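Local coordinates for cytokinin riboside 5'-monophosphate phosphoribohydrolase (PDB 5ZI9), which belongs to the SLOG clan of Rossmann-like proteins, has a seven-stranded parallel sheet flanked by helices, and is modelled as an assembly of six chains, at residues V94-G99 / D237-A242; P73-F78 / R98-A103; V107-G112 / A118-A123; Q168-L173 / L180-E185; W214-L219 / K228-F233. One frame throughout, in Å; residues are numbered along the deposited sequence. Where two conformers were deposited one is given.

Interaction 1. Residues V94-G99 / D237-A242; sequences VRLGRG and DDVDEA
Val-239 and Ala-242, one turn apart at the start of helix 239-249, meet Arg-95 and Leu-96 of helix 88-102. The segment 237-242 comes in from an acidic corner: Asp-237 holds Ser-205 OG through OD2, and Asp-238 takes the N-cap position. Asp-238 OD2 accepts from Glu-241 N at 3.0 Å, a weak capping bond, its N-H...O angle only 129°. Val-239, the first helical residue, carries most of the contact. With CG1 anti to the backbone N (chi1 164°), that methyl leads into the facing helix and settles on its backbone, 3.7 Å from both Arg-95 C and Leu-96 N. Its other branch, CG2, lies 4.1 Å from Arg-95 CB, so the valine forks across the root of the arginine, the two side chains meeting at about a right angle. Beyond CB and CG the arginine bends away, and in the conformer modelled its NH1 pairs with Asp-91 of its own helix. Ala-242 then closes the turn, its CB 4.1 Å from Leu-96 CD1, and that same CD1 is 4.2 Å from Val-239 CG1, which puts the leucine tip against both small side chains. Underneath, Val-239 reaches Phe-203 and Ala-242 reaches Val-201 of strand 200-203. What results is an apolar seam between two helices that lie side by side on one face of the parallel sheet, as in the helix layers of a Rossmann-like three-layer sandwich.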
# COMPACT_ATOMS: atom_id res chain seq x y z
N VAL B 94 40.48 10.57 -0.37
CA VAL B 94 40.21 11.86 0.32
C VAL B 94 40.24 13.02 -0.69
O VAL B 94 39.37 13.90 -0.71
CB VAL B 94 41.17 12.13 1.51
CG1 VAL B 94 40.58 13.17 2.46
CG2 VAL B 94 41.45 10.86 2.31
N ARG B 95 41.26 12.98 -1.53
CA ARG B 95 41.49 13.97 -2.57
C ARG B 95 40.27 14.10 -3.49
O ARG B 95 39.86 15.19 -3.90
CB ARG B 95 42.73 13.52 -3.35
CG ARG B 95 43.70 14.63 -3.74
CD ARG B 95 45.14 14.23 -3.46
NE ARG B 95 45.78 15.28 -2.68
CZ ARG B 95 46.98 15.19 -2.12
NH1 ARG B 95 47.73 14.11 -2.25
NH2 ARG B 95 47.42 16.21 -1.43
N LEU B 96 39.71 12.95 -3.81
CA LEU B 96 38.56 12.83 -4.68
C LEU B 96 37.23 13.28 -4.04
O LEU B 96 36.45 14.00 -4.64
CB LEU B 96 38.50 11.36 -5.03
CG LEU B 96 37.48 11.00 -6.10
CD1 LEU B 96 38.10 11.23 -7.47
CD2 LEU B 96 37.00 9.57 -5.93
N GLY B 97 37.00 12.85 -2.81
CA GLY B 97 35.89 13.37 -2.04
C GLY B 97 35.87 14.88 -2.04
O GLY B 97 34.83 15.50 -2.22
N ARG B 98 37.04 15.46 -1.85
CA ARG B 98 37.21 16.92 -1.82
C ARG B 98 36.97 17.51 -3.17
O ARG B 98 36.26 18.54 -3.30
CB ARG B 98 38.63 17.28 -1.37
CG ARG B 98 38.64 18.09 -0.11
CD ARG B 98 39.87 17.81 0.70
NE ARG B 98 40.94 18.65 0.21
CZ ARG B 98 42.22 18.33 0.24
NH1 ARG B 98 42.67 17.16 0.74
NH2 ARG B 98 43.08 19.21 -0.25
N GLY B 99 37.61 16.88 -4.16
CA GLY B 99 37.44 17.25 -5.55
C GLY B 99 35.97 17.38 -5.93
O GLY B 99 35.54 18.41 -6.49
N ASP B 237 44.79 7.97 -13.35
CA ASP B 237 45.51 8.01 -12.09
C ASP B 237 45.45 9.39 -11.50
O ASP B 237 46.03 9.61 -10.47
CB ASP B 237 46.94 7.56 -12.29
CG ASP B 237 47.04 6.08 -12.63
OD1 ASP B 237 46.48 5.22 -11.92
OD2 ASP B 237 47.71 5.76 -13.60
N ASP B 238 44.72 10.32 -12.13
CA ASP B 238 44.76 11.70 -11.73
C ASP B 238 43.39 12.10 -11.16
O ASP B 238 42.35 12.06 -11.84
CB ASP B 238 45.17 12.60 -12.91
CG ASP B 238 45.24 14.05 -12.53
OD1 ASP B 238 45.70 14.34 -11.42
OD2 ASP B 238 44.79 14.92 -13.28
N VAL B 239 43.42 12.51 -9.90
CA VAL B 239 42.23 12.84 -9.19
C VAL B 239 41.59 14.03 -9.86
O VAL B 239 40.38 14.05 -10.07
CB VAL B 239 42.56 13.10 -7.71
CG1 VAL B 239 41.43 13.82 -6.98
CG2 VAL B 239 42.90 11.79 -7.03
N ASP B 240 42.39 15.05 -10.20
CA ASP B 240 41.80 16.23 -10.87
C ASP B 240 41.23 15.94 -12.28
O ASP B 240 40.26 16.61 -12.70
CB ASP B 240 42.78 17.42 -10.89
CG ASP B 240 42.82 18.14 -9.57
OD1 ASP B 240 41.76 18.47 -9.04
OD2 ASP B 240 43.91 18.37 -9.04
N GLU B 241 41.79 14.95 -12.99
CA GLU B 241 41.17 14.47 -14.26
C GLU B 241 39.81 13.77 -13.99
O GLU B 241 38.79 14.11 -14.60
CB GLU B 241 42.12 13.53 -15.02
CG GLU B 241 41.66 13.15 -16.43
CD GLU B 241 42.60 12.15 -17.13
OE1 GLU B 241 42.44 11.92 -18.32
OE2 GLU B 241 43.52 11.59 -16.52
N ALA B 242 39.80 12.83 -13.03
CA ALA B 242 38.57 12.12 -12.66
C ALA B 242 37.47 13.06 -12.34
O ALA B 242 36.36 12.87 -12.83
CB ALA B 242 38.79 11.18 -11.49

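Interaction 2. Residues P73-F78 / R98-A103; sequences PAISVF and RGLVEA
Leu-100 drives its forked tip between Ile-75 and Val-77, two residues on the same face of strand 74-78, and so ties helix 88-102 to the strand before it. The conformation of the leucine sets the pattern. With CG beside the backbone N and anti to the carbonyl carbon, chi1 (-62°) aims CG at the strand, and chi2 (157°) sets the two methyls on their separate partners. CD1 lies 4.0 Å from Val-77 CG2 and 4.2 Å from Ile-75 CG2, while CD2 takes the other branch of the isoleucine, 4.1 Å from Ile-75 CG1. Ile-75 thus offers both of its branches to one leucine, the side chains crossing at about a right angle. Its chi2 of -63° folds CD1 toward strand 167-172, where Val-171 packs against the isoleucine. Between Ile-75 and Val-77, Ser-76 points away from the helix and gives its OG to a hydrogen bond with Phe-163 O. All three touching side chains are buried, and the contact is wholly apolar, held by close packing and the burial of hydrocarbon from water. Ile-75 also meets Val-246 of helix 239-249. Helix packed onto strand through alternate strand residues is the interior of a beta-alpha-beta crossover, here the unit formed by strand 74-78, helix 88-102 and strand 106-109 of a Rossmann-like sheet.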
# COMPACT_ATOMS: atom_id res chain seq x y z
N PRO B 73 22.68 17.28 -6.25
CA PRO B 73 23.40 16.45 -7.20
C PRO B 73 24.57 15.72 -6.58
O PRO B 73 25.35 16.35 -5.86
CB PRO B 73 23.91 17.48 -8.19
CG PRO B 73 22.84 18.50 -8.22
CD PRO B 73 22.12 18.47 -6.90
N ALA B 74 24.70 14.41 -6.84
CA ALA B 74 25.75 13.62 -6.18
C ALA B 74 26.48 12.72 -7.11
O ALA B 74 26.03 12.48 -8.21
CB ALA B 74 25.15 12.79 -5.07
N ILE B 75 27.62 12.24 -6.63
CA ILE B 75 28.39 11.19 -7.28
C ILE B 75 28.56 10.05 -6.28
O ILE B 75 28.82 10.29 -5.12
CB ILE B 75 29.77 11.71 -7.73
CG1 ILE B 75 29.62 12.73 -8.86
CG2 ILE B 75 30.72 10.57 -8.10
CD1 ILE B 75 29.01 12.20 -10.13
N SER B 76 28.42 8.81 -6.73
CA SER B 76 28.54 7.66 -5.84
C SER B 76 29.93 7.08 -6.00
O SER B 76 30.32 6.76 -7.12
CB SER B 76 27.48 6.60 -6.13
OG SER B 76 26.23 6.99 -5.61
N VAL B 77 30.64 6.94 -4.87
CA VAL B 77 32.03 6.47 -4.86
C VAL B 77 32.16 5.11 -4.21
O VAL B 77 31.56 4.86 -3.18
CB VAL B 77 32.94 7.51 -4.16
CG1 VAL B 77 34.40 7.03 -4.16
CG2 VAL B 77 32.78 8.84 -4.87
N PHE B 78 32.93 4.25 -4.84
CA PHE B 78 33.08 2.85 -4.43
C PHE B 78 34.54 2.54 -4.40
O PHE B 78 35.37 3.18 -5.06
CB PHE B 78 32.42 1.89 -5.43
CG PHE B 78 30.97 2.15 -5.63
CD1 PHE B 78 30.03 1.61 -4.76
CD2 PHE B 78 30.55 3.00 -6.65
CE1 PHE B 78 28.69 1.91 -4.93
CE2 PHE B 78 29.22 3.27 -6.83
CZ PHE B 78 28.30 2.74 -5.96
N ARG B 98 37.04 15.46 -1.85
CA ARG B 98 37.21 16.92 -1.82
C ARG B 98 36.97 17.51 -3.17
O ARG B 98 36.26 18.54 -3.30
CB ARG B 98 38.63 17.28 -1.37
CG ARG B 98 38.64 18.09 -0.11
CD ARG B 98 39.87 17.81 0.70
NE ARG B 98 40.94 18.65 0.21
CZ ARG B 98 42.22 18.33 0.24
NH1 ARG B 98 42.67 17.16 0.74
NH2 ARG B 98 43.08 19.21 -0.25
N GLY B 99 37.61 16.88 -4.16
CA GLY B 99 37.44 17.25 -5.55
C GLY B 99 35.97 17.38 -5.93
O GLY B 99 35.54 18.41 -6.49
N LEU B 100 35.18 16.36 -5.57
CA LEU B 100 33.75 16.31 -5.98
C LEU B 100 32.91 17.38 -5.32
O LEU B 100 32.04 17.97 -5.95
CB LEU B 100 33.15 14.93 -5.72
CG LEU B 100 33.91 13.88 -6.57
CD1 LEU B 100 33.79 12.49 -6.00
CD2 LEU B 100 33.49 13.91 -8.03
N VAL B 101 33.20 17.64 -4.04
CA VAL B 101 32.49 18.70 -3.30
C VAL B 101 32.70 20.05 -3.99
O VAL B 101 31.74 20.77 -4.29
CB VAL B 101 32.96 18.75 -1.82
CG1 VAL B 101 32.42 19.99 -1.12
CG2 VAL B 101 32.48 17.51 -1.09
N GLU B 102 33.97 20.35 -4.24
CA GLU B 102 34.39 21.57 -4.92
C GLU B 102 33.75 21.72 -6.28
O GLU B 102 33.51 22.84 -6.71
CB GLU B 102 35.92 21.63 -5.04
CG GLU B 102 36.61 22.49 -3.99
CD GLU B 102 37.86 21.86 -3.40
OE1 GLU B 102 38.62 21.16 -4.13
OE2 GLU B 102 38.07 22.06 -2.17
N ALA B 103 33.49 20.60 -6.96
CA ALA B 103 32.75 20.62 -8.24
C ALA B 103 31.23 20.78 -8.12
O ALA B 103 30.55 20.81 -9.14
CB ALA B 103 33.08 19.38 -9.03

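Interaction 3. Residues V107-G112 / A118-A123; sequences VITGGG and AANKGA
Thr-109 and Asn-120 meet from opposite directions and make the polar half of this contact. Thr-109 OG1 donates to Asn-120 OD1 at 2.7 Å, arriving at a C=O...donor angle of 122° and tilted 24° from the carbonyl plane. The same hydroxyl accepts from Gly-111 N, 2.9 Å from OG1 and fairly straight at 161°, which makes an ST turn of residues 109-111. For both bonds the threonine places OG1 between its backbone N and carbonyl carbon, where it bends back over the glycines that follow. Asn-120 is gripped at every corner: OD1 takes a second bond from Asn-144 ND2, and its own ND2 donates to Ser-130 OG and Val-131 O. Four partners fix the flip of this buried amide and satisfy it.

The apolar half lies nearer the start of the strand. Val-107 points its two methyls at successive turns of the helix, CG2 3.8 Å from Ala-123 CB and CG1 4.2 Å from Ala-119 CB. Thr-109 adds CG2, 4.1 Å from Ala-119 CB. Because these meetings use the small alanine methyls, the helix can come close: the axes of strand 107-109 and helix 118-123 approach to 8.4 Å and run nearly antiparallel.

Gly-110 and Gly-112, in the turn between, are consistent with the glycine-rich pattern of Rossmann-type strand-turn-helix units. The contact starts the crossover to strand 130-135, and Asn-120 bonds to the first residues of that strand. On the flanks, Val-107 also touches Val-77 and Leu-100, and Ala-123 touches Val-101, wedging helix 115-125 beside helix 88-102 over the sheet.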
# COMPACT_ATOMS: atom_id res chain seq x y z
N VAL B 107 28.73 13.64 -1.94
CA VAL B 107 29.41 12.37 -2.09
C VAL B 107 28.65 11.25 -1.41
O VAL B 107 28.40 11.33 -0.22
CB VAL B 107 30.83 12.45 -1.57
CG1 VAL B 107 31.54 11.10 -1.71
CG2 VAL B 107 31.57 13.54 -2.35
N ILE B 108 28.30 10.22 -2.18
CA ILE B 108 27.58 9.05 -1.67
C ILE B 108 28.50 7.85 -1.62
O ILE B 108 29.15 7.56 -2.58
CB ILE B 108 26.35 8.70 -2.53
CG1 ILE B 108 25.32 9.84 -2.53
CG2 ILE B 108 25.65 7.46 -1.97
CD1 ILE B 108 24.28 9.71 -3.61
N THR B 109 28.56 7.17 -0.48
CA THR B 109 29.31 5.91 -0.42
C THR B 109 28.57 4.78 0.29
O THR B 109 27.46 4.93 0.79
CB THR B 109 30.67 6.06 0.26
OG1 THR B 109 30.47 6.10 1.67
CG2 THR B 109 31.39 7.28 -0.23
N GLY B 110 29.20 3.62 0.35
CA GLY B 110 28.68 2.54 1.17
C GLY B 110 28.68 2.77 2.66
O GLY B 110 28.12 1.95 3.38
N GLY B 111 29.32 3.85 3.14
CA GLY B 111 29.38 4.15 4.57
C GLY B 111 30.37 3.26 5.32
O GLY B 111 30.45 3.31 6.53
N GLY B 112 31.14 2.44 4.60
CA GLY B 112 32.08 1.57 5.25
C GLY B 112 33.40 2.23 5.62
O GLY B 112 33.55 3.45 5.56
N ALA B 118 37.58 7.08 3.22
CA ALA B 118 38.43 8.08 2.52
C ALA B 118 37.59 9.11 1.79
O ALA B 118 37.74 10.32 2.02
CB ALA B 118 39.37 7.40 1.55
N ALA B 119 36.68 8.66 0.95
CA ALA B 119 35.86 9.63 0.21
C ALA B 119 34.94 10.46 1.13
O ALA B 119 34.85 11.69 0.98
CB ALA B 119 35.08 8.94 -0.92
N ASN B 120 34.30 9.83 2.11
CA ASN B 120 33.44 10.59 3.02
C ASN B 120 34.27 11.63 3.78
O ASN B 120 33.82 12.77 4.00
CB ASN B 120 32.76 9.69 4.04
CG ASN B 120 31.63 8.89 3.47
OD1 ASN B 120 31.69 7.65 3.50
ND2 ASN B 120 30.56 9.56 3.02
N LYS B 121 35.47 11.22 4.20
CA LYS B 121 36.38 12.10 4.88
C LYS B 121 36.71 13.34 4.06
O LYS B 121 36.58 14.49 4.55
CB LYS B 121 37.67 11.36 5.22
CG LYS B 121 38.77 12.22 5.83
CD LYS B 121 39.52 11.49 6.94
CE LYS B 121 41.03 11.56 6.84
NZ LYS B 121 41.52 12.70 7.65
N GLY B 122 37.13 13.09 2.82
CA GLY B 122 37.42 14.16 1.88
C GLY B 122 36.24 15.10 1.71
O GLY B 122 36.44 16.29 1.64
N ALA B 123 35.02 14.58 1.66
CA ALA B 123 33.86 15.42 1.40
C ALA B 123 33.57 16.38 2.55
O ALA B 123 33.00 17.47 2.34
CB ALA B 123 32.65 14.57 1.11

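Interaction 4. Residues Q168-L173 / L180-E185; sequences QGFVVL and LDELFE
Phe-170 turns its ring edge to Glu-182, and Val-172, two residues on, meets Leu-183; these two pairs join strand 167-172 to helix 177-191. The aromatic contact is with the helix backbone first. Phe-170 CE2 comes within 3.8 Å of Glu-182 O, which sits at the rim close to the plane of the ring. The side chain of Glu-182, with CG beside the backbone N and the chain folded at chi2 (-59°), curls so that OE1 is 4.2 Å from the same Phe-170 CE2.

The purely apolar pair is looser, with Val-172 CG2 4.4 Å from Leu-183 CD1, and Trp-208 of helix 205-220 packs on both residues.

The polar groups belong to the helix. Glu-182 OE2, Asp-181 OD2 and Glu-185 OE2 each form a salt bridge with Lys-160, while Glu-182 OE1 and Glu-185 OE1, both acceptors, come within 3.1 Å. A second subunit packs here too, its Phe-184 against Phe-184 of this one.

Glu-182 closes the PGGxGTxxE signature of LOG-type proteins, and a bound 1,2-ethanediol, probably from the crystallisation liquor, lies about 5 Å from its side chain and may mark a pocket. The slightly positive ring hydrogens facing a carbonyl oxygen should be mildly attractive, and Lys-160 probably eases the gathering of three buried acids.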
# COMPACT_ATOMS: atom_id res chain seq x y z
N GLN B 168 24.70 11.08 -10.38
CA GLN B 168 24.88 11.27 -11.82
C GLN B 168 26.14 10.64 -12.36
O GLN B 168 26.42 10.81 -13.53
CB GLN B 168 24.85 12.74 -12.21
CG GLN B 168 23.46 13.34 -12.16
CD GLN B 168 23.29 14.15 -10.91
OE1 GLN B 168 23.86 15.25 -10.83
NE2 GLN B 168 22.56 13.60 -9.90
N GLY B 169 26.88 9.90 -11.54
CA GLY B 169 28.01 9.15 -12.07
C GLY B 169 28.68 8.37 -10.97
O GLY B 169 28.39 8.58 -9.78
N PHE B 170 29.55 7.45 -11.39
CA PHE B 170 30.34 6.65 -10.44
C PHE B 170 31.82 6.98 -10.58
O PHE B 170 32.33 7.20 -11.67
CB PHE B 170 30.19 5.14 -10.66
CG PHE B 170 28.91 4.54 -10.15
CD1 PHE B 170 27.82 5.32 -9.75
CD2 PHE B 170 28.76 3.17 -10.16
CE1 PHE B 170 26.65 4.74 -9.31
CE2 PHE B 170 27.57 2.59 -9.74
CZ PHE B 170 26.52 3.38 -9.31
N VAL B 171 32.49 6.97 -9.43
CA VAL B 171 33.92 6.92 -9.41
C VAL B 171 34.31 5.68 -8.61
O VAL B 171 33.82 5.45 -7.52
CB VAL B 171 34.54 8.15 -8.75
CG1 VAL B 171 36.04 8.09 -8.92
CG2 VAL B 171 34.00 9.41 -9.37
N VAL B 172 35.22 4.90 -9.15
CA VAL B 172 35.45 3.63 -8.62
C VAL B 172 36.91 3.56 -8.30
O VAL B 172 37.74 3.40 -9.18
CB VAL B 172 35.07 2.52 -9.63
CG1 VAL B 172 35.28 1.15 -9.02
CG2 VAL B 172 33.62 2.66 -10.05
N LEU B 173 37.20 3.64 -7.02
CA LEU B 173 38.54 3.33 -6.54
C LEU B 173 38.80 1.83 -6.56
O LEU B 173 37.87 1.03 -6.59
CB LEU B 173 38.71 3.86 -5.12
CG LEU B 173 38.76 5.38 -5.08
CD1 LEU B 173 38.04 5.86 -3.84
CD2 LEU B 173 40.20 5.86 -5.10
N LEU B 180 33.26 -4.37 -7.87
CA LEU B 180 33.01 -4.86 -9.23
C LEU B 180 31.54 -5.07 -9.52
O LEU B 180 31.09 -4.84 -10.64
CB LEU B 180 33.71 -6.19 -9.45
CG LEU B 180 35.22 -6.16 -9.31
CD1 LEU B 180 35.82 -7.55 -9.18
CD2 LEU B 180 35.80 -5.46 -10.52
N ASP B 181 30.78 -5.49 -8.52
CA ASP B 181 29.34 -5.69 -8.62
C ASP B 181 28.63 -4.40 -9.05
O ASP B 181 27.81 -4.43 -10.00
CB ASP B 181 28.84 -6.23 -7.28
CG ASP B 181 27.35 -6.21 -7.15
OD1 ASP B 181 26.64 -6.42 -8.14
OD2 ASP B 181 26.87 -5.98 -6.02
N GLU B 182 28.96 -3.30 -8.38
CA GLU B 182 28.48 -1.94 -8.75
C GLU B 182 29.03 -1.47 -10.07
O GLU B 182 28.31 -0.96 -10.90
CB GLU B 182 28.80 -0.92 -7.67
CG GLU B 182 28.01 -1.17 -6.37
CD GLU B 182 26.46 -1.16 -6.50
OE1 GLU B 182 25.83 -0.36 -7.27
OE2 GLU B 182 25.84 -1.99 -5.78
N LEU B 183 30.31 -1.68 -10.29
CA LEU B 183 30.92 -1.29 -11.53
C LEU B 183 30.15 -1.86 -12.70
O LEU B 183 29.68 -1.13 -13.56
CB LEU B 183 32.37 -1.76 -11.60
CG LEU B 183 33.05 -1.58 -12.97
CD1 LEU B 183 33.01 -0.13 -13.40
CD2 LEU B 183 34.48 -2.12 -12.93
N PHE B 184 30.03 -3.17 -12.74
CA PHE B 184 29.38 -3.81 -13.86
C PHE B 184 27.88 -3.58 -13.96
O PHE B 184 27.33 -3.69 -15.02
CB PHE B 184 29.79 -5.26 -13.95
CG PHE B 184 31.20 -5.44 -14.48
CD1 PHE B 184 31.51 -5.09 -15.79
CD2 PHE B 184 32.22 -5.92 -13.67
CE1 PHE B 184 32.80 -5.24 -16.29
CE2 PHE B 184 33.51 -6.05 -14.16
CZ PHE B 184 33.80 -5.72 -15.47
N GLU B 185 27.25 -3.17 -12.88
CA GLU B 185 25.85 -2.78 -12.87
C GLU B 185 25.64 -1.47 -13.64
O GLU B 185 24.72 -1.35 -14.45
CB GLU B 185 25.46 -2.58 -11.42
CG GLU B 185 24.00 -2.49 -11.06
CD GLU B 185 23.84 -2.64 -9.55
OE1 GLU B 185 23.47 -1.65 -8.85
OE2 GLU B 185 24.18 -3.76 -9.07

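Interaction 5. Residues W214-L219 / K228-F233; sequences WLRGTL and KDLMLF
With CG beside the backbone N (chi1 -56°), Leu-230 directs its fork at Leu-215 and Arg-216 of helix 205-220. Arg-216 is extended from the helix, CG anti to the backbone N, until a bend at chi3 (-54°) folds its guanidinium back over the leucine. Phe-233 tucks CG between its backbone N and carbonyl carbon (chi1 59°), which brings the ring in beside the same helix.

The two leucine methyls divide the work. Leu-230 CD1 sits over one face of the guanidinium, toward its rim, 3.6 Å from Arg-216 NH1; it also lies 4.1 Å from Arg-216 CB, so the arginine wraps around it. NH1 keeps a salt bridge with Glu-227, which probably helps hold the guanidinium over the methyl. Leu-230 CD2 goes to the helix instead, 4.2 Å from Leu-215 CB. At the end of that leucine, CD1 reaches Phe-233 CZ at 4.2 Å, approaching the ring obliquely. The ring also has Leu-230 O above one of its faces.

The helix widens to a pi-type turn at 215-219, where Leu-219 N makes a weak bond to Trp-214 O. A second subunit covers another side: its Tyr-207 O accepts from Trp-214 NE1, and its Leu-180 packs on Leu-215.

Phe-233 continues inward to Ile-200 and Leu-202. The chain doubling back along the helix it has just left, with leucine and phenylalanine pinning the return, is the return half of a beta-alpha-beta crossover, from strand 200-203 through helix 205-220 to strand 234-236, the outermost strand of this chain's Rossmann-like sheet on that side.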
# COMPACT_ATOMS: atom_id res chain seq x y z
N TRP B 214 41.60 -8.00 -20.24
CA TRP B 214 40.76 -9.19 -20.43
C TRP B 214 39.47 -8.80 -21.16
O TRP B 214 39.04 -9.50 -22.06
CB TRP B 214 40.48 -9.87 -19.09
CG TRP B 214 39.57 -11.04 -19.21
CD1 TRP B 214 39.86 -12.29 -19.70
CD2 TRP B 214 38.20 -11.07 -18.83
NE1 TRP B 214 38.75 -13.08 -19.66
CE2 TRP B 214 37.71 -12.36 -19.14
CE3 TRP B 214 37.33 -10.13 -18.27
CZ2 TRP B 214 36.40 -12.73 -18.90
CZ3 TRP B 214 36.03 -10.49 -18.03
CH2 TRP B 214 35.58 -11.79 -18.34
N LEU B 215 38.86 -7.68 -20.78
CA LEU B 215 37.66 -7.19 -21.47
C LEU B 215 37.90 -7.02 -22.96
O LEU B 215 37.06 -7.38 -23.74
CB LEU B 215 37.19 -5.86 -20.88
CG LEU B 215 36.68 -5.86 -19.44
CD1 LEU B 215 36.46 -4.45 -18.94
CD2 LEU B 215 35.38 -6.65 -19.32
N ARG B 216 39.05 -6.48 -23.33
CA ARG B 216 39.45 -6.28 -24.75
C ARG B 216 39.89 -7.59 -25.41
O ARG B 216 39.34 -7.98 -26.43
CB ARG B 216 40.60 -5.27 -24.84
CG ARG B 216 40.65 -4.51 -26.15
CD ARG B 216 41.78 -3.49 -26.23
NE ARG B 216 41.82 -2.53 -25.12
CZ ARG B 216 41.03 -1.45 -24.98
NH1 ARG B 216 40.08 -1.17 -25.88
NH2 ARG B 216 41.20 -0.62 -23.93
N GLY B 217 40.86 -8.26 -24.79
CA GLY B 217 41.47 -9.49 -25.31
C GLY B 217 40.62 -10.75 -25.31
O GLY B 217 40.87 -11.67 -26.10
N THR B 218 39.61 -10.82 -24.44
CA THR B 218 38.62 -11.91 -24.46
C THR B 218 37.21 -11.46 -24.84
O THR B 218 36.72 -11.97 -25.83
CB THR B 218 38.59 -12.65 -23.14
OG1 THR B 218 39.93 -13.08 -22.85
CG2 THR B 218 37.67 -13.84 -23.19
N LEU B 219 36.57 -10.53 -24.13
CA LEU B 219 35.15 -10.20 -24.44
C LEU B 219 34.94 -9.54 -25.82
O LEU B 219 34.11 -10.00 -26.63
CB LEU B 219 34.47 -9.24 -23.43
CG LEU B 219 34.27 -9.40 -21.95
CD1 LEU B 219 32.85 -9.02 -21.60
CD2 LEU B 219 34.59 -10.79 -21.46
N LYS B 228 33.46 -0.01 -28.72
CA LYS B 228 32.86 1.22 -28.21
C LYS B 228 32.24 1.07 -26.81
O LYS B 228 31.94 2.07 -26.17
CB LYS B 228 31.77 1.76 -29.17
CG LYS B 228 32.22 2.17 -30.59
CD LYS B 228 31.50 3.45 -31.09
CE LYS B 228 30.91 3.36 -32.50
NZ LYS B 228 31.83 3.70 -33.63
N ASP B 229 31.99 -0.17 -26.37
CA ASP B 229 31.48 -0.45 -25.00
C ASP B 229 32.55 -0.20 -23.92
O ASP B 229 32.20 0.05 -22.75
CB ASP B 229 30.93 -1.90 -24.88
CG ASP B 229 29.62 -2.13 -25.66
OD1 ASP B 229 28.79 -1.22 -25.85
OD2 ASP B 229 29.41 -3.26 -26.11
N LEU B 230 33.83 -0.27 -24.30
CA LEU B 230 34.96 0.08 -23.42
C LEU B 230 35.21 1.60 -23.27
O LEU B 230 36.00 2.00 -22.43
CB LEU B 230 36.23 -0.62 -23.91
CG LEU B 230 36.11 -2.14 -24.04
CD1 LEU B 230 37.47 -2.82 -24.01
CD2 LEU B 230 35.28 -2.72 -22.90
N MET B 231 34.48 2.41 -24.03
CA MET B 231 34.47 3.86 -23.90
C MET B 231 33.48 4.35 -22.85
O MET B 231 33.38 5.56 -22.59
CB MET B 231 34.03 4.47 -25.20
CG MET B 231 34.69 3.92 -26.43
SD MET B 231 35.91 5.08 -26.99
CE MET B 231 37.30 4.48 -26.01
N LEU B 232 32.72 3.43 -22.26
CA LEU B 232 31.70 3.78 -21.26
C LEU B 232 32.30 4.08 -19.90
O LEU B 232 31.58 4.51 -18.99
CB LEU B 232 30.63 2.68 -21.16
CG LEU B 232 29.92 2.38 -22.49
CD1 LEU B 232 28.97 1.20 -22.31
CD2 LEU B 232 29.16 3.61 -22.97
N PHE B 233 33.59 3.84 -19.76
CA PHE B 233 34.32 4.26 -18.60
C PHE B 233 35.65 4.86 -19.02
O PHE B 233 36.03 4.69 -20.16
CB PHE B 233 34.53 3.08 -17.66
CG PHE B 233 35.29 1.91 -18.27
CD1 PHE B 233 34.64 0.93 -19.00
CD2 PHE B 233 36.65 1.76 -18.05
CE1 PHE B 233 35.33 -0.16 -19.52
CE2 PHE B 233 37.35 0.66 -18.56
CZ PHE B 233 36.69 -0.30 -19.29

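How the interactions relate
Interactions 1 and 2 share helix 88-102, and Leu-96 CD2 meets Val-77 CG1 at 4.0 Å. The sheet joins the next pair: Val-77 N lies 2.8 Å from Ile-108 O, a probable hydrogen bond linking interactions 2 and 3. On the other side of strand 74-78, Phe-78 O and Leu-173 N, 2.7 Å apart, probably bond interaction 2 to interaction 4. Interaction 5 is peripheral, its nearest atoms about 17 Å from those of interaction 3, yet Phe-184 CE1 reaches Leu-215 CD2 at 4.2 Å, and interactions 4 and 5 both touch a second subunit. Bound 1,2-ethanediol, probably a crystallisation additive, lies about 6 Å from the Val-107 side chain and about 5 Å from Glu-182's.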